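Side-chain contacts in tRNA (Adenine(22)-N(1))-methyltransferase (Mycoplasma capricolum subsp. capricolum, PDB 6QE6), which probably methylates N1 of adenine 22 in tRNA, using S-adenosyl-L-methionine as methyl donor, and is held here with the cofactor product S-adenosyl-L-homocysteine: residues A[30-35]-A[133-138]; A[39-44]-A[48-53]; A[53-58]-A[80-85]. One frame throughout, in Å; residues are numbered along the deposited sequence.

Contact 1: residues A[30-35]-A[133-138]; sequences AKLINN and NYIICS
Ile135 carries this contact: its side chain points from strand 133-138 at the turn after helix 24-31 and meets Leu32 and Ile33 together. The end methyl does most of the touching. Ile135 CD1 lies 3.5 Å from Ile33 CG1 and 3.7 Å from Leu32 CB, so it sits against the middle of Ile33 and the root of Leu32. The second branch has a separate partner, with Ile135 CG2 3.9 Å from Leu32 CD1. Extended beyond CG1 (chi2 170°), the isoleucine reaches across a gap of 8.1 Å between the CA atoms of Leu32 and Ile135. The fold is that of a Rossmann-like class I methyltransferase, and the turn packs on its central sheet. Strand 133-138 pairs there with strand 109-115 through backbone bonds from Ile135 to Val110 and Ile112, while Ile33 also touches Thr111 and Leu32 reaches Glu173 of the antiparallel strand 168-175. The turn itself is tied by Ile33 N donating to Ala30 O over 3.2 Å. Lys58 NZ, from just beyond helix 48-55, is hydrogen-bonded to Ala30 O, Ile33 O and Asn34 OD1. A weak bond, Asn34 ND2 to Lys31 O at 3.3 Å, spans the same turn.

Contact 2: residues A[39-44]-A[48-53]; sequences IADIGT and YLPIYL. With SAH (S-adenosyl-L-homocysteine), chain C.
The carboxylate of Asp41 has helix 48-53 on one face and a hydroxyl on the other. Leu49 CD2 lies over the first face, 4.0 Å from Asp41 CG, and Pro50 CD comes in low beside the rim on the same side, 3.3 Å from Asp41 OD2. On the opposite face Thr44 OG1 donates to Asp41 OD2 at 2.9 Å, 39° out of the carboxylate plane. This is the first strand, loop and helix of the Rossmann-like methyltransferase core, strand and helix running nearly antiparallel (159°). Asp41 CG stands anti to the backbone N (chi1 -167°), which sends the acid toward the helix start; its OD1 is bonded to Thr111 OG1, so both buried oxygens have partners. Thr44 OG1 also touches the proline, 3.5 Å from Pro50 CG. At the far end the packing turns apolar, with Ile39 CD1 3.9 Å from Leu53 CD1. The strand end and the loop after it serve the cofactor product: the amino N of SAH donates to Gly43 O at 2.8 Å, and Ile42 CG2 lies against the adenine. A water joins loop to helix, accepting from Leu49 N at 2.9 Å and donating to Thr44 O and Asp41 OD2.

Contact 3: residues A[53-58]-A[80-85]; sequences LVQNNK and EKFGLT
Val54 and Leu84 meet tip to tip, Val54 CG1 lying 3.7 Å from Leu84 CD2 and 3.9 Å from Leu84 CD1. Gln55 runs past the same leucine almost at a right angle, its CG 3.9 Å from Leu84 CD1, and continues to Phe82. There Gln55 NE2 comes within 3.2 Å of Phe82 CD1, approaching the ring obliquely with the amide plane turned 86° from the ring plane. An extended chain beyond CG (chi2 -177°) gives the amide this reach. The contact joins the ends of two neighbouring helices in the Rossmann-like core, and each is closed by a Schellman motif. Just beyond helix 48-55, Asn57, with positive phi, is the C-prime residue: Asn57 N bonds back to Val54 O at 3.1 Å and Lys58 N to Leu53 O at 3.0 Å. Gly83 plays the matching part after helix 69-81, its N bonded to Glu80 O, so the chain turns and brings Leu84 round toward Val54. Behind these residues, Leu84 leans on Val79 of its own helix, and Val54 rests on Thr59 of strand 59-66 and on Gln87. Phe82 is exposed and also touches a molecule related by crystal packing; Gln55, partly exposed, reaches Met21 as well.

The three contacts step outward from the middle of the chain, with centres about 10 Å apart between contacts 1 and 2 and between 2 and 3, and about 17 Å between 1 and 3. Along the chain, contact 2 and then contact 3 fall between the two segments of contact 1. Contacts 2 and 3 share Leu53 and helix 48-55, and Leu53 CD1 also packs on Ile33 CD1 (4.0 Å) of contact 1. Contact 1 packs the turn after helix 24-31, and contact 2 helix 48-55, against the same sheet, with the SAH-binding loop at the end of strand 36-42, whereas contact 3 joins the C-terminal ends of helices 48-55 and 69-81, away from the SAH pocket.

Contact 1: residues A[30-35]-A[133-138]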
# COMPACT_ATOMS: atom_id res chain seq x y z
N ALA A 30 -4.76 9.75 3.27
CA ALA A 30 -5.69 10.82 2.94
C ALA A 30 -4.97 12.08 2.46
O ALA A 30 -5.51 12.82 1.62
CB ALA A 30 -6.59 11.13 4.14
N LYS A 31 -3.76 12.34 2.96
CA LYS A 31 -3.02 13.52 2.50
C LYS A 31 -2.72 13.47 1.01
O LYS A 31 -2.61 14.52 0.37
CB LYS A 31 -1.72 13.67 3.29
CG LYS A 31 -1.94 13.87 4.76
CD LYS A 31 -0.79 14.60 5.40
CE LYS A 31 -0.96 14.56 6.88
NZ LYS A 31 -1.04 13.13 7.22
N LEU A 32 -2.58 12.28 0.44
CA LEU A 32 -2.24 12.14 -0.97
C LEU A 32 -3.43 12.31 -1.92
O LEU A 32 -3.24 12.27 -3.14
CB LEU A 32 -1.59 10.77 -1.22
CG LEU A 32 -0.37 10.47 -0.34
CD1 LEU A 32 0.07 9.00 -0.36
CD2 LEU A 32 0.77 11.40 -0.74
N ILE A 33 -4.64 12.50 -1.40
CA ILE A 33 -5.86 12.45 -2.21
C ILE A 33 -6.55 13.80 -2.14
O ILE A 33 -7.00 14.23 -1.07
CB ILE A 33 -6.83 11.36 -1.76
CG1 ILE A 33 -6.18 9.99 -1.87
CG2 ILE A 33 -8.11 11.42 -2.60
CD1 ILE A 33 -7.13 8.87 -1.60
N ASN A 34 -6.67 14.46 -3.30
CA ASN A 34 -7.34 15.74 -3.39
C ASN A 34 -8.00 15.87 -4.75
O ASN A 34 -7.56 15.26 -5.73
CB ASN A 34 -6.36 16.89 -3.13
CG ASN A 34 -5.80 16.87 -1.72
OD1 ASN A 34 -6.47 17.28 -0.78
ND2 ASN A 34 -4.57 16.38 -1.56
N ASN A 35 -9.07 16.66 -4.81
CA ASN A 35 -9.67 17.08 -6.07
C ASN A 35 -10.01 15.89 -6.95
O ASN A 35 -9.80 15.93 -8.16
CB ASN A 35 -8.74 18.04 -6.82
CG ASN A 35 -8.39 19.25 -6.00
OD1 ASN A 35 -9.28 19.91 -5.44
ND2 ASN A 35 -7.10 19.54 -5.89
N ASN A 133 -4.70 5.55 -10.33
CA ASN A 133 -3.66 5.60 -9.31
C ASN A 133 -3.99 4.63 -8.19
O ASN A 133 -5.16 4.40 -7.88
CB ASN A 133 -3.49 6.97 -8.67
CG ASN A 133 -3.21 8.05 -9.66
OD1 ASN A 133 -2.06 8.26 -10.06
ND2 ASN A 133 -4.25 8.77 -10.05
N TYR A 134 -2.95 4.08 -7.58
CA TYR A 134 -3.09 3.30 -6.37
C TYR A 134 -2.38 4.03 -5.25
O TYR A 134 -1.30 4.59 -5.45
CB TYR A 134 -2.49 1.90 -6.52
CG TYR A 134 -3.27 1.03 -7.47
CD1 TYR A 134 -4.35 0.28 -7.02
CD2 TYR A 134 -2.92 0.95 -8.81
CE1 TYR A 134 -5.07 -0.51 -7.87
CE2 TYR A 134 -3.63 0.16 -9.68
CZ TYR A 134 -4.70 -0.57 -9.21
OH TYR A 134 -5.41 -1.37 -10.07
N ILE A 135 -3.00 4.02 -4.08
CA ILE A 135 -2.27 4.24 -2.84
C ILE A 135 -2.42 2.97 -2.01
O ILE A 135 -3.53 2.58 -1.65
CB ILE A 135 -2.79 5.46 -2.07
CG1 ILE A 135 -2.79 6.69 -2.99
CG2 ILE A 135 -1.95 5.67 -0.79
CD1 ILE A 135 -3.49 7.86 -2.39
N ILE A 136 -1.29 2.34 -1.72
CA ILE A 136 -1.27 1.09 -0.97
C ILE A 136 -0.54 1.31 0.35
O ILE A 136 0.50 1.98 0.40
CB ILE A 136 -0.62 -0.02 -1.81
CG1 ILE A 136 -1.55 -0.35 -2.99
CG2 ILE A 136 -0.30 -1.23 -0.94
CD1 ILE A 136 -0.82 -0.70 -4.27
N CYS A 137 -1.11 0.77 1.42
CA CYS A 137 -0.49 0.77 2.75
C CYS A 137 -0.39 -0.69 3.18
O CYS A 137 -1.28 -1.21 3.86
CB CYS A 137 -1.31 1.62 3.74
SG CYS A 137 -0.53 1.79 5.36
N SER A 138 0.69 -1.35 2.78
CA SER A 138 0.90 -2.76 3.09
C SER A 138 1.51 -2.93 4.47
O SER A 138 2.29 -2.10 4.94
CB SER A 138 1.81 -3.40 2.04
OG SER A 138 1.92 -4.79 2.25

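Contact 2: residues A[39-44]-A[48-53]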
# COMPACT_ATOMS: atom_id res chain seq x y z
N ILE A 39 -13.11 7.58 -5.80
CA ILE A 39 -12.07 6.69 -5.28
C ILE A 39 -12.72 5.38 -4.87
O ILE A 39 -13.93 5.31 -4.61
CB ILE A 39 -11.30 7.33 -4.09
CG1 ILE A 39 -12.21 7.51 -2.86
CG2 ILE A 39 -10.63 8.65 -4.52
CD1 ILE A 39 -12.18 6.34 -1.85
N ALA A 40 -11.92 4.33 -4.79
CA ALA A 40 -12.39 3.05 -4.29
C ALA A 40 -11.47 2.56 -3.17
O ALA A 40 -10.26 2.45 -3.36
CB ALA A 40 -12.49 2.01 -5.41
N ASP A 41 -12.04 2.29 -2.00
CA ASP A 41 -11.30 1.73 -0.88
C ASP A 41 -11.51 0.22 -0.90
O ASP A 41 -12.63 -0.25 -0.72
CB ASP A 41 -11.76 2.34 0.44
CG ASP A 41 -10.82 2.05 1.61
OD1 ASP A 41 -9.65 1.62 1.40
OD2 ASP A 41 -11.27 2.28 2.76
N ILE A 42 -10.44 -0.52 -1.14
CA ILE A 42 -10.50 -1.98 -1.14
C ILE A 42 -10.18 -2.49 0.25
O ILE A 42 -9.12 -2.19 0.80
CB ILE A 42 -9.54 -2.56 -2.18
CG1 ILE A 42 -9.69 -1.84 -3.51
CG2 ILE A 42 -9.76 -4.06 -2.30
CD1 ILE A 42 -11.12 -1.91 -4.09
N GLY A 43 -11.07 -3.31 0.80
CA GLY A 43 -10.92 -3.74 2.18
C GLY A 43 -11.29 -2.67 3.18
O GLY A 43 -10.57 -2.45 4.17
N THR A 44 -12.41 -1.99 2.95
CA THR A 44 -12.71 -0.74 3.63
C THR A 44 -13.10 -0.93 5.09
O THR A 44 -13.09 0.04 5.85
CB THR A 44 -13.84 -0.01 2.89
OG1 THR A 44 -13.93 1.33 3.36
CG2 THR A 44 -15.17 -0.71 3.11
N TYR A 48 -14.44 4.29 7.33
CA TYR A 48 -14.05 5.57 7.89
C TYR A 48 -13.14 6.36 6.95
O TYR A 48 -13.18 7.60 6.96
CB TYR A 48 -13.37 5.36 9.25
CG TYR A 48 -14.33 4.99 10.37
CD1 TYR A 48 -15.44 5.79 10.64
CD2 TYR A 48 -14.14 3.86 11.15
CE1 TYR A 48 -16.33 5.48 11.66
CE2 TYR A 48 -15.02 3.53 12.18
CZ TYR A 48 -16.12 4.35 12.42
OH TYR A 48 -17.01 4.04 13.44
N LEU A 49 -12.32 5.69 6.12
CA LEU A 49 -11.53 6.43 5.14
C LEU A 49 -12.40 7.01 4.03
O LEU A 49 -12.27 8.21 3.74
CB LEU A 49 -10.40 5.55 4.60
CG LEU A 49 -9.57 6.13 3.43
CD1 LEU A 49 -8.82 7.38 3.86
CD2 LEU A 49 -8.57 5.09 2.86
N PRO A 50 -13.30 6.25 3.37
CA PRO A 50 -14.23 6.90 2.43
C PRO A 50 -15.02 8.03 3.06
O PRO A 50 -15.18 9.09 2.43
CB PRO A 50 -15.13 5.75 1.98
CG PRO A 50 -14.28 4.55 2.08
CD PRO A 50 -13.39 4.78 3.28
N ILE A 51 -15.53 7.83 4.28
CA ILE A 51 -16.30 8.87 4.96
C ILE A 51 -15.45 10.13 5.15
O ILE A 51 -15.86 11.23 4.80
CB ILE A 51 -16.84 8.34 6.30
CG1 ILE A 51 -18.00 7.37 6.05
CG2 ILE A 51 -17.27 9.47 7.23
CD1 ILE A 51 -18.26 6.43 7.20
N TYR A 52 -14.24 9.97 5.69
CA TYR A 52 -13.35 11.12 5.87
C TYR A 52 -13.12 11.86 4.56
O TYR A 52 -13.23 13.10 4.50
CB TYR A 52 -12.01 10.66 6.46
CG TYR A 52 -11.03 11.79 6.66
CD1 TYR A 52 -10.96 12.45 7.88
CD2 TYR A 52 -10.18 12.21 5.62
CE1 TYR A 52 -10.07 13.50 8.09
CE2 TYR A 52 -9.28 13.27 5.81
CZ TYR A 52 -9.23 13.90 7.07
OH TYR A 52 -8.35 14.94 7.32
N LEU A 53 -12.78 11.12 3.49
CA LEU A 53 -12.45 11.74 2.21
C LEU A 53 -13.63 12.51 1.64
O LEU A 53 -13.46 13.60 1.08
CB LEU A 53 -11.98 10.67 1.22
CG LEU A 53 -10.63 10.01 1.47
CD1 LEU A 53 -10.47 8.86 0.52
CD2 LEU A 53 -9.50 11.01 1.30
N SAH C . -8.91 -0.58 5.45
CA SAH C . -8.84 -0.68 6.90
CB SAH C . -9.17 -2.10 7.38
CG SAH C . -8.19 -3.21 6.99
SD SAH C . -8.64 -4.80 7.74
C SAH C . -7.46 -0.26 7.42
O SAH C . -6.47 -0.26 6.67
OXT SAH C . -7.29 0.08 8.60
C5' SAH C . -8.58 -5.63 6.14
C4' SAH C . -9.94 -5.66 5.46
O4' SAH C . -9.79 -6.11 4.14
C3' SAH C . -10.90 -6.64 6.12
O3' SAH C . -12.12 -5.99 6.39
C2' SAH C . -11.12 -7.73 5.09
O2' SAH C . -12.45 -8.17 5.14
C1' SAH C . -10.79 -7.03 3.79
N9 SAH C . -10.26 -7.91 2.76
C8 SAH C . -9.39 -8.96 2.92
N7 SAH C . -9.15 -9.49 1.69
C5 SAH C . -9.83 -8.81 0.77
C6 SAH C . -9.94 -8.94 -0.61
N6 SAH C . -9.28 -9.90 -1.25
N1 SAH C . -10.75 -8.07 -1.30
C2 SAH C . -11.43 -7.07 -0.64
N3 SAH C . -11.32 -6.95 0.73
C4 SAH C . -10.53 -7.80 1.42
O HOH W 1 -11.94 2.83 5.90

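Contact 3: residues A[53-58]-A[80-85]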
# COMPACT_ATOMS: atom_id res chain seq x y z
N LEU A 53 -12.78 11.12 3.49
CA LEU A 53 -12.45 11.74 2.21
C LEU A 53 -13.63 12.51 1.64
O LEU A 53 -13.46 13.60 1.08
CB LEU A 53 -11.98 10.67 1.22
CG LEU A 53 -10.63 10.01 1.47
CD1 LEU A 53 -10.47 8.86 0.52
CD2 LEU A 53 -9.50 11.01 1.30
N VAL A 54 -14.84 11.96 1.76
CA VAL A 54 -16.01 12.68 1.27
C VAL A 54 -16.30 13.90 2.14
O VAL A 54 -16.57 14.99 1.64
CB VAL A 54 -17.22 11.73 1.18
CG1 VAL A 54 -18.52 12.52 1.12
CG2 VAL A 54 -17.07 10.83 -0.04
N GLN A 55 -16.21 13.74 3.47
CA GLN A 55 -16.47 14.87 4.36
C GLN A 55 -15.53 16.03 4.10
O GLN A 55 -15.94 17.19 4.23
CB GLN A 55 -16.36 14.42 5.82
CG GLN A 55 -17.56 13.60 6.29
CD GLN A 55 -17.48 13.21 7.75
OE1 GLN A 55 -16.41 12.88 8.26
NE2 GLN A 55 -18.63 13.24 8.42
N ASN A 56 -14.29 15.77 3.72
CA ASN A 56 -13.33 16.84 3.50
C ASN A 56 -13.20 17.23 2.03
O ASN A 56 -12.28 17.96 1.67
CB ASN A 56 -11.97 16.45 4.08
CG ASN A 56 -11.97 16.51 5.60
OD1 ASN A 56 -11.34 17.39 6.20
ND2 ASN A 56 -12.68 15.59 6.24
N ASN A 57 -14.13 16.78 1.19
CA ASN A 57 -14.20 17.20 -0.21
C ASN A 57 -12.92 16.82 -0.98
O ASN A 57 -12.54 17.49 -1.94
CB ASN A 57 -14.50 18.70 -0.32
CG ASN A 57 -15.52 19.18 0.72
OD1 ASN A 57 -16.68 18.73 0.72
ND2 ASN A 57 -15.10 20.08 1.60
N LYS A 58 -12.25 15.75 -0.56
CA LYS A 58 -11.14 15.22 -1.33
C LYS A 58 -11.63 14.37 -2.49
O LYS A 58 -10.98 14.31 -3.54
CB LYS A 58 -10.20 14.44 -0.41
CG LYS A 58 -9.46 15.35 0.56
CD LYS A 58 -8.84 14.60 1.72
CE LYS A 58 -7.69 15.39 2.30
NZ LYS A 58 -6.49 15.31 1.43
N GLU A 80 -24.76 5.93 6.75
CA GLU A 80 -26.08 6.49 7.02
C GLU A 80 -26.04 7.50 8.15
O GLU A 80 -26.67 8.56 8.07
CB GLU A 80 -27.07 5.37 7.32
CG GLU A 80 -27.88 4.94 6.10
CD GLU A 80 -28.05 3.44 5.96
OE1 GLU A 80 -28.50 2.99 4.88
OE2 GLU A 80 -27.76 2.70 6.93
N LYS A 81 -25.26 7.23 9.21
CA LYS A 81 -25.29 8.11 10.37
C LYS A 81 -24.64 9.46 10.07
O LYS A 81 -24.88 10.42 10.80
CB LYS A 81 -24.62 7.44 11.58
CG LYS A 81 -23.14 7.74 11.72
CD LYS A 81 -22.37 6.65 12.47
CE LYS A 81 -22.50 6.75 13.99
NZ LYS A 81 -22.16 8.11 14.52
N PHE A 82 -23.81 9.56 9.03
CA PHE A 82 -23.23 10.83 8.62
C PHE A 82 -23.96 11.46 7.44
O PHE A 82 -23.58 12.56 7.02
CB PHE A 82 -21.75 10.66 8.27
CG PHE A 82 -20.88 10.34 9.46
CD1 PHE A 82 -20.38 11.36 10.27
CD2 PHE A 82 -20.54 9.04 9.76
CE1 PHE A 82 -19.58 11.07 11.35
CE2 PHE A 82 -19.75 8.75 10.85
CZ PHE A 82 -19.27 9.77 11.64
N GLY A 83 -24.97 10.80 6.91
CA GLY A 83 -25.78 11.36 5.84
C GLY A 83 -25.12 11.35 4.48
O GLY A 83 -25.31 12.30 3.70
N LEU A 84 -24.35 10.30 4.16
CA LEU A 84 -23.54 10.27 2.95
C LEU A 84 -23.95 9.17 1.98
O LEU A 84 -23.17 8.83 1.09
CB LEU A 84 -22.06 10.14 3.32
CG LEU A 84 -21.49 11.38 4.03
CD1 LEU A 84 -20.05 11.21 4.49
CD2 LEU A 84 -21.64 12.63 3.15
N THR A 85 -25.16 8.62 2.11
CA THR A 85 -25.53 7.49 1.25
C THR A 85 -25.58 7.87 -0.22
O THR A 85 -25.46 6.99 -1.08
CB THR A 85 -26.89 6.92 1.66
OG1 THR A 85 -27.92 7.84 1.30
CG2 THR A 85 -26.93 6.66 3.16